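PDB 6KXD: ketosynthase from Streptomyces sp. MSC090213JE08, which probably catalyses decarboxylative condensation of malonyl-ACP with a fatty acyl-ACP to give a 3-oxoacyl-ACP, as a ketosynthase of a highly reducing type II polyketide synthase. Local coordinates for residues Val17-Tyr28 with Met333-Leu344; Val218-Arg226 with Thr361-Cys371. All coordinates share one frame; numbering follows the deposited sequence.

How the interactions relate
Interaction 1 and interaction 2 lie in one ketosynthase chain of the thiolase-like superfamily, with centres about 21 Å apart. Interaction 1 is close to the centre of the chain, and interaction 2 is well off it. Along the chain the order is 17-28, 218-226, 333-344 and 361-371, so the segments of the two contacts alternate. Residues 218-226 precede strand 234-242, which pairs with strand 10-19 of interaction 1. Helix 341-355 starts in interaction 1, and residues 361-371 follow it. The contacts also touch directly, M333 CG lying 3.7 Å from I362 CD1. Buried core packing thus runs on into a partly buried joint between two loops.

Interaction 1 of 2, residues Val17-Tyr28 with Met333-Leu344; sequences VISSIGTGVEEY and MLGHSMGAASAL
Y28 reaches L344 with its hydroxyl and L334 with its ring edge. Its CG is anti to the backbone N (chi1 -176°), which sets the ring beside L334 and L344. Y28 OH donates to L344 O at 2.8 Å, from above the carbonyl plane. Y28 OH also lies 3.5 Å from L334 CD1. L334 crosses the tyrosine at about a right angle, its CD2 near the ring plane and 4.1 Å from Y28 CE1. One ring face carries V17 CG1, offset toward the rim. V17 CG1 also meets L344 CD2 at 3.7 Å. I21 also crosses L334 at about a right angle, its CG1 3.6 Å from the same methyl, L334 CD2. A phenylalanine in place of Y28 would probably leave L344 O without this donor. A water bridges S20 OG and L334 O, 2.6 Å from the latter. S19 OG accepts from I21 N in an ST turn and donates to G22 O, across the type I turn from S19 to G22. The contact joins the end of strand 10-19 and helix 24-34 to helices 331-334 and 341-355. Y28 packs further along helix 341-355 on I347 and L351, while I18 turns to helix 77-93.

Interaction 2 of 2, residues Val218-Arg226 with Thr361-Cys371; sequences VVRPFDKDR and TINHRETDPDC
D223 and R365 meet because D223 has CG anti to its own N (chi1 -170°), which brings the carboxylate to the backbone of R365 and E366. The R365 chain bends at chi2 (131°) and chi3, and this lays its guanidinium against that of R220. D223 OD2 takes two backbone N-H groups. R365 N meets D223 OD2 nearly along its C-O axis at 2.8 Å. E366 N meets D223 OD2 from above the carboxylate plane at 3.0 Å. D223 OD1 accepts from D225 N in an Asx turn and forms a long salt bridge with R365. The acid would probably offset part of the positive charge gathered here. The R220 and R365 guanidinium groups stack, with planes 13° apart and centres 3.6 Å apart. V218 CG2 covers the opposite face of R220. At the edge of the R220 group, R220 NH1 donates to N363 O at 3.2 Å. N363 answers with its amide, ND2 giving a nearly straight bond to V219 O at 2.7 Å. The backbones form a single beta bridge, D223 with T367. D368 N donates to F222 O in the carbonyl plane, and K224 N donates to E366 O. R226 NH1 is shared between D223 O and D368 OD2, the latter a salt bridge of 2.7 Å. A water joins P221 O, I362 O and H364 ND1, while H364 NE2 and T367 OG1 are hydrogen-bonded at 2.5 Å. The two loops lie before strand 234-242 and between strands 357-358 and 381-382. Helix 306-320 is adjacent: P221 touches D309 and C371 touches S313. R226 also bonds to T305 O and K306 O, F222 packs on strand 326-328, and I362 packs on helix 331-334.

Interaction 1 of 2, residues Val17-Tyr28 with Met333-Leu344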
# COMPACT_ATOMS: atom_id res chain seq x y z
N VAL A 17 -11.44 -11.85 11.46
CA VAL A 17 -12.23 -11.94 10.22
C VAL A 17 -13.56 -11.20 10.38
O VAL A 17 -14.34 -11.52 11.29
CB VAL A 17 -12.52 -13.40 9.82
CG1 VAL A 17 -13.36 -13.45 8.54
CG2 VAL A 17 -11.27 -14.24 9.68
N ILE A 18 -13.81 -10.27 9.45
CA ILE A 18 -15.05 -9.63 9.15
C ILE A 18 -15.33 -9.93 7.69
O ILE A 18 -14.66 -9.40 6.84
CB ILE A 18 -14.98 -8.10 9.30
CG1 ILE A 18 -14.61 -7.64 10.71
CG2 ILE A 18 -16.28 -7.49 8.84
CD1 ILE A 18 -15.77 -7.63 11.66
N SER A 19 -16.32 -10.77 7.40
CA SER A 19 -16.51 -11.20 6.01
C SER A 19 -17.99 -11.38 5.73
O SER A 19 -18.81 -11.48 6.66
CB SER A 19 -15.74 -12.47 5.73
OG SER A 19 -16.54 -13.62 5.99
N SER A 20 -18.28 -11.48 4.43
CA SER A 20 -19.60 -11.66 3.90
C SER A 20 -20.14 -13.05 4.25
O SER A 20 -21.33 -13.22 4.09
CB SER A 20 -19.61 -11.40 2.40
OG SER A 20 -18.82 -12.37 1.74
N ILE A 21 -19.30 -14.00 4.70
CA ILE A 21 -19.70 -15.36 5.04
C ILE A 21 -19.44 -15.67 6.52
O ILE A 21 -19.44 -16.87 6.91
CB ILE A 21 -19.04 -16.41 4.14
CG1 ILE A 21 -17.54 -16.60 4.41
CG2 ILE A 21 -19.33 -16.08 2.68
CD1 ILE A 21 -16.92 -17.76 3.68
N GLY A 22 -19.23 -14.64 7.34
CA GLY A 22 -18.96 -14.88 8.74
C GLY A 22 -17.95 -13.92 9.35
O GLY A 22 -17.00 -13.48 8.69
N THR A 23 -18.16 -13.65 10.63
CA THR A 23 -17.38 -12.72 11.45
C THR A 23 -16.79 -13.51 12.61
O THR A 23 -17.52 -14.20 13.33
CB THR A 23 -18.27 -11.56 11.92
OG1 THR A 23 -18.63 -10.77 10.79
CG2 THR A 23 -17.59 -10.69 12.96
N GLY A 24 -15.47 -13.47 12.76
CA GLY A 24 -14.73 -14.27 13.70
C GLY A 24 -14.29 -15.58 13.08
O GLY A 24 -14.89 -16.03 12.12
N VAL A 25 -13.23 -16.15 13.66
CA VAL A 25 -12.55 -17.32 13.15
C VAL A 25 -13.54 -18.49 13.08
O VAL A 25 -13.47 -19.32 12.14
CB VAL A 25 -11.30 -17.65 14.00
CG1 VAL A 25 -11.62 -18.08 15.42
CG2 VAL A 25 -10.44 -18.70 13.33
N GLU A 26 -14.46 -18.59 14.06
CA GLU A 26 -15.44 -19.70 14.11
C GLU A 26 -16.43 -19.59 12.96
O GLU A 26 -16.53 -20.51 12.17
CB GLU A 26 -16.24 -19.72 15.41
CG GLU A 26 -15.73 -20.69 16.44
CD GLU A 26 -16.61 -20.68 17.68
OE1 GLU A 26 -17.77 -21.19 17.59
OE2 GLU A 26 -16.17 -20.11 18.70
N GLU A 27 -17.15 -18.47 12.91
CA GLU A 27 -18.13 -18.16 11.86
C GLU A 27 -17.48 -18.34 10.48
O GLU A 27 -18.14 -18.75 9.53
CB GLU A 27 -18.62 -16.72 11.97
CG GLU A 27 -19.98 -16.51 12.62
CD GLU A 27 -20.85 -15.51 11.85
OE1 GLU A 27 -21.83 -15.94 11.21
OE2 GLU A 27 -20.55 -14.30 11.88
N TYR A 28 -16.19 -18.01 10.35
CA TYR A 28 -15.54 -17.96 9.04
C TYR A 28 -15.13 -19.36 8.63
O TYR A 28 -15.34 -19.75 7.50
CB TYR A 28 -14.32 -17.03 9.06
CG TYR A 28 -13.65 -16.84 7.72
CD1 TYR A 28 -14.35 -16.31 6.65
CD2 TYR A 28 -12.31 -17.12 7.54
CE1 TYR A 28 -13.74 -16.09 5.42
CE2 TYR A 28 -11.68 -16.90 6.33
CZ TYR A 28 -12.40 -16.41 5.26
OH TYR A 28 -11.78 -16.16 4.06
N MET A 333 -17.19 -17.84 -2.87
CA MET A 333 -18.00 -17.60 -1.70
C MET A 333 -17.97 -16.11 -1.29
O MET A 333 -19.01 -15.50 -1.10
CB MET A 333 -17.51 -18.44 -0.53
CG MET A 333 -17.71 -19.92 -0.72
SD MET A 333 -16.84 -20.90 0.52
CE MET A 333 -15.17 -20.91 -0.16
N LEU A 334 -16.77 -15.53 -1.13
CA LEU A 334 -16.66 -14.13 -0.62
C LEU A 334 -17.05 -13.08 -1.64
O LEU A 334 -17.26 -11.95 -1.30
CB LEU A 334 -15.21 -13.92 -0.19
CG LEU A 334 -14.80 -14.77 0.99
CD1 LEU A 334 -13.37 -14.49 1.40
CD2 LEU A 334 -15.74 -14.51 2.16
N GLY A 335 -17.08 -13.45 -2.93
CA GLY A 335 -17.00 -12.45 -3.92
C GLY A 335 -15.60 -11.85 -3.87
O GLY A 335 -14.69 -12.39 -3.22
N HIS A 336 -15.42 -10.74 -4.56
CA HIS A 336 -14.09 -10.15 -4.64
C HIS A 336 -14.01 -9.05 -3.58
O HIS A 336 -14.52 -7.95 -3.83
CB HIS A 336 -13.84 -9.63 -6.05
CG HIS A 336 -12.42 -9.22 -6.26
ND1 HIS A 336 -11.55 -9.02 -5.18
CD2 HIS A 336 -11.71 -8.98 -7.38
CE1 HIS A 336 -10.36 -8.66 -5.65
NE2 HIS A 336 -10.44 -8.62 -7.00
N SER A 337 -13.38 -9.35 -2.45
CA SER A 337 -13.36 -8.43 -1.30
C SER A 337 -12.16 -7.48 -1.39
O SER A 337 -11.70 -6.94 -0.38
CB SER A 337 -13.40 -9.18 -0.01
OG SER A 337 -12.31 -10.06 0.13
N MET A 338 -11.66 -7.28 -2.61
CA MET A 338 -10.71 -6.23 -2.94
C MET A 338 -9.48 -6.37 -2.03
O MET A 338 -8.82 -7.45 -1.97
CB MET A 338 -11.42 -4.87 -2.84
CG MET A 338 -12.64 -4.75 -3.74
SD MET A 338 -12.28 -5.29 -5.47
CE MET A 338 -13.96 -5.25 -6.11
N GLY A 339 -9.14 -5.34 -1.27
CA GLY A 339 -7.92 -5.37 -0.49
C GLY A 339 -7.96 -6.45 0.56
O GLY A 339 -6.92 -6.98 0.97
N ALA A 340 -9.17 -6.86 0.94
CA ALA A 340 -9.28 -7.93 1.93
C ALA A 340 -9.09 -9.31 1.30
O ALA A 340 -8.95 -10.31 2.02
CB ALA A 340 -10.61 -7.83 2.60
N ALA A 341 -9.14 -9.39 -0.03
CA ALA A 341 -9.35 -10.66 -0.67
C ALA A 341 -8.24 -11.63 -0.31
O ALA A 341 -8.53 -12.70 0.19
CB ALA A 341 -9.53 -10.53 -2.14
N SER A 342 -6.97 -11.24 -0.50
CA SER A 342 -5.90 -12.16 -0.28
C SER A 342 -5.68 -12.41 1.22
O SER A 342 -5.14 -13.42 1.57
CB SER A 342 -4.61 -11.73 -1.00
OG SER A 342 -4.27 -10.38 -0.75
N ALA A 343 -6.09 -11.46 2.08
CA ALA A 343 -5.94 -11.62 3.50
C ALA A 343 -6.95 -12.67 4.00
O ALA A 343 -6.56 -13.59 4.73
CB ALA A 343 -6.13 -10.32 4.21
N LEU A 344 -8.19 -12.52 3.55
CA LEU A 344 -9.28 -13.51 3.81
C LEU A 344 -8.91 -14.86 3.18
O LEU A 344 -9.04 -15.87 3.84
CB LEU A 344 -10.62 -12.98 3.32
CG LEU A 344 -11.19 -11.84 4.17
CD1 LEU A 344 -12.38 -11.16 3.52
CD2 LEU A 344 -11.50 -12.32 5.59
O HOH W 1 -17.28 -10.10 0.51

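Interaction 2 of 2, residues Val218-Arg226 with Thr361-Cys371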
# COMPACT_ATOMS: atom_id res chain seq x y z
N VAL A 218 -24.20 -15.08 -10.17
CA VAL A 218 -23.27 -15.61 -9.21
C VAL A 218 -21.87 -15.74 -9.83
O VAL A 218 -21.65 -15.80 -11.08
CB VAL A 218 -23.78 -16.95 -8.66
CG1 VAL A 218 -25.13 -16.78 -7.95
CG2 VAL A 218 -23.87 -18.02 -9.75
N VAL A 219 -20.90 -15.79 -8.92
CA VAL A 219 -19.50 -15.91 -9.23
C VAL A 219 -19.19 -17.39 -9.40
O VAL A 219 -19.39 -18.19 -8.46
CB VAL A 219 -18.61 -15.29 -8.12
CG1 VAL A 219 -17.16 -15.24 -8.58
CG2 VAL A 219 -19.11 -13.93 -7.69
N ARG A 220 -18.68 -17.73 -10.59
CA ARG A 220 -18.37 -19.09 -10.95
C ARG A 220 -16.92 -19.22 -11.39
O ARG A 220 -16.66 -19.38 -12.59
CB ARG A 220 -19.27 -19.55 -12.11
CG ARG A 220 -20.76 -19.33 -11.91
CD ARG A 220 -21.54 -20.09 -12.99
NE ARG A 220 -22.91 -19.66 -13.04
CZ ARG A 220 -23.90 -20.20 -12.31
NH1 ARG A 220 -23.62 -21.01 -11.30
NH2 ARG A 220 -25.15 -19.91 -12.59
N PRO A 221 -15.93 -19.13 -10.48
CA PRO A 221 -14.53 -19.27 -10.85
C PRO A 221 -14.21 -20.62 -11.49
O PRO A 221 -14.50 -21.70 -10.94
CB PRO A 221 -13.77 -19.07 -9.53
CG PRO A 221 -14.71 -18.19 -8.75
CD PRO A 221 -16.06 -18.81 -9.05
N PHE A 222 -13.56 -20.50 -12.65
CA PHE A 222 -13.05 -21.60 -13.45
C PHE A 222 -14.20 -22.31 -14.18
O PHE A 222 -13.97 -23.31 -14.85
CB PHE A 222 -12.22 -22.58 -12.62
CG PHE A 222 -11.03 -21.93 -11.96
CD1 PHE A 222 -9.99 -21.43 -12.72
CD2 PHE A 222 -10.98 -21.78 -10.58
CE1 PHE A 222 -8.91 -20.80 -12.13
CE2 PHE A 222 -9.88 -21.16 -9.99
CZ PHE A 222 -8.86 -20.68 -10.76
N ASP A 223 -15.41 -21.77 -14.09
CA ASP A 223 -16.54 -22.33 -14.79
C ASP A 223 -16.46 -21.89 -16.25
O ASP A 223 -16.04 -20.79 -16.51
CB ASP A 223 -17.85 -21.87 -14.15
CG ASP A 223 -19.08 -22.60 -14.67
OD1 ASP A 223 -19.54 -22.24 -15.77
OD2 ASP A 223 -19.54 -23.52 -13.95
N LYS A 224 -16.93 -22.77 -17.15
CA LYS A 224 -16.93 -22.55 -18.57
C LYS A 224 -17.79 -21.33 -18.91
O LYS A 224 -17.46 -20.60 -19.86
CB LYS A 224 -17.39 -23.83 -19.28
CG LYS A 224 -17.25 -23.84 -20.79
CD LYS A 224 -17.86 -25.07 -21.47
CE LYS A 224 -17.53 -25.19 -22.94
NZ LYS A 224 -18.54 -24.51 -23.78
N ASP A 225 -18.87 -21.05 -18.15
CA ASP A 225 -19.74 -19.89 -18.48
C ASP A 225 -19.69 -18.83 -17.37
O ASP A 225 -20.59 -18.00 -17.29
CB ASP A 225 -21.19 -20.31 -18.78
CG ASP A 225 -21.26 -21.54 -19.67
OD1 ASP A 225 -20.91 -21.42 -20.87
OD2 ASP A 225 -21.60 -22.63 -19.14
N ARG A 226 -18.57 -18.78 -16.64
CA ARG A 226 -18.29 -17.67 -15.68
C ARG A 226 -18.49 -16.33 -16.40
O ARG A 226 -18.22 -16.18 -17.61
CB ARG A 226 -16.89 -17.86 -15.09
CG ARG A 226 -15.76 -17.61 -16.08
CD ARG A 226 -14.40 -17.91 -15.49
NE ARG A 226 -13.36 -17.72 -16.49
CZ ARG A 226 -12.93 -18.64 -17.35
NH1 ARG A 226 -13.57 -19.79 -17.51
NH2 ARG A 226 -11.85 -18.42 -18.06
N THR A 361 -14.72 -24.33 -4.48
CA THR A 361 -15.15 -23.43 -5.52
C THR A 361 -16.63 -23.70 -5.79
O THR A 361 -16.97 -24.72 -6.42
CB THR A 361 -14.31 -23.59 -6.79
OG1 THR A 361 -12.94 -23.67 -6.43
CG2 THR A 361 -14.58 -22.48 -7.79
N ILE A 362 -17.50 -22.80 -5.31
CA ILE A 362 -18.94 -22.98 -5.35
C ILE A 362 -19.48 -22.38 -6.65
O ILE A 362 -18.72 -21.87 -7.46
CB ILE A 362 -19.59 -22.37 -4.09
CG1 ILE A 362 -19.67 -20.84 -4.12
CG2 ILE A 362 -18.88 -22.89 -2.86
CD1 ILE A 362 -20.59 -20.22 -3.05
N ASN A 363 -20.80 -22.51 -6.86
CA ASN A 363 -21.48 -22.13 -8.08
C ASN A 363 -20.82 -22.80 -9.31
O ASN A 363 -20.84 -22.25 -10.41
CB ASN A 363 -21.56 -20.61 -8.24
CG ASN A 363 -21.99 -19.88 -6.99
OD1 ASN A 363 -22.89 -20.34 -6.30
ND2 ASN A 363 -21.35 -18.76 -6.67
N HIS A 364 -20.21 -23.97 -9.11
CA HIS A 364 -19.47 -24.65 -10.16
C HIS A 364 -20.39 -25.64 -10.88
O HIS A 364 -20.76 -26.69 -10.30
CB HIS A 364 -18.23 -25.35 -9.62
CG HIS A 364 -17.22 -25.63 -10.69
ND1 HIS A 364 -16.55 -24.61 -11.34
CD2 HIS A 364 -16.77 -26.78 -11.24
CE1 HIS A 364 -15.72 -25.13 -12.22
NE2 HIS A 364 -15.82 -26.46 -12.17
N ARG A 365 -20.72 -25.30 -12.13
CA ARG A 365 -21.52 -26.17 -13.03
C ARG A 365 -20.58 -27.08 -13.82
O ARG A 365 -20.71 -28.27 -13.77
CB ARG A 365 -22.38 -25.33 -13.98
CG ARG A 365 -23.58 -24.70 -13.30
CD ARG A 365 -23.70 -23.23 -13.61
NE ARG A 365 -24.56 -22.86 -14.73
CZ ARG A 365 -24.32 -21.84 -15.55
NH1 ARG A 365 -23.07 -21.49 -15.83
NH2 ARG A 365 -25.33 -21.15 -16.06
N GLU A 366 -19.60 -26.48 -14.49
CA GLU A 366 -18.76 -27.18 -15.44
C GLU A 366 -17.40 -26.48 -15.57
O GLU A 366 -17.37 -25.29 -15.87
CB GLU A 366 -19.49 -27.14 -16.78
CG GLU A 366 -18.78 -27.90 -17.88
CD GLU A 366 -19.39 -27.69 -19.26
OE1 GLU A 366 -20.39 -26.92 -19.39
OE2 GLU A 366 -18.86 -28.29 -20.20
N THR A 367 -16.31 -27.22 -15.37
CA THR A 367 -14.96 -26.69 -15.40
C THR A 367 -14.69 -26.23 -16.84
O THR A 367 -15.01 -26.94 -17.81
CB THR A 367 -13.95 -27.70 -14.84
OG1 THR A 367 -14.36 -28.05 -13.51
CG2 THR A 367 -12.54 -27.16 -14.75
N ASP A 368 -14.19 -25.01 -16.99
CA ASP A 368 -13.72 -24.55 -18.29
C ASP A 368 -12.69 -25.58 -18.77
O ASP A 368 -11.80 -25.99 -18.00
CB ASP A 368 -13.15 -23.13 -18.19
CG ASP A 368 -12.82 -22.48 -19.53
OD1 ASP A 368 -12.24 -23.18 -20.41
OD2 ASP A 368 -13.16 -21.29 -19.69
N PRO A 369 -12.80 -26.10 -20.02
CA PRO A 369 -11.83 -27.09 -20.52
C PRO A 369 -10.40 -26.52 -20.57
O PRO A 369 -9.42 -27.26 -20.46
CB PRO A 369 -12.36 -27.50 -21.90
CG PRO A 369 -13.34 -26.41 -22.32
CD PRO A 369 -13.81 -25.73 -21.03
N ASP A 370 -10.28 -25.19 -20.71
CA ASP A 370 -8.98 -24.47 -20.66
C ASP A 370 -8.51 -24.23 -19.22
O ASP A 370 -7.37 -23.82 -19.02
CB ASP A 370 -9.02 -23.14 -21.42
CG ASP A 370 -9.10 -23.31 -22.92
OD1 ASP A 370 -8.59 -24.33 -23.43
OD2 ASP A 370 -9.70 -22.44 -23.56
N CYS A 371 -9.35 -24.51 -18.21
CA CYS A 371 -8.85 -24.59 -16.85
C CYS A 371 -8.83 -26.03 -16.33
O CYS A 371 -9.62 -26.39 -15.47
CB CYS A 371 -9.63 -23.65 -15.94
SG CYS A 371 -9.85 -22.02 -16.70
O HOH W 2 -17.32 -22.12 -10.13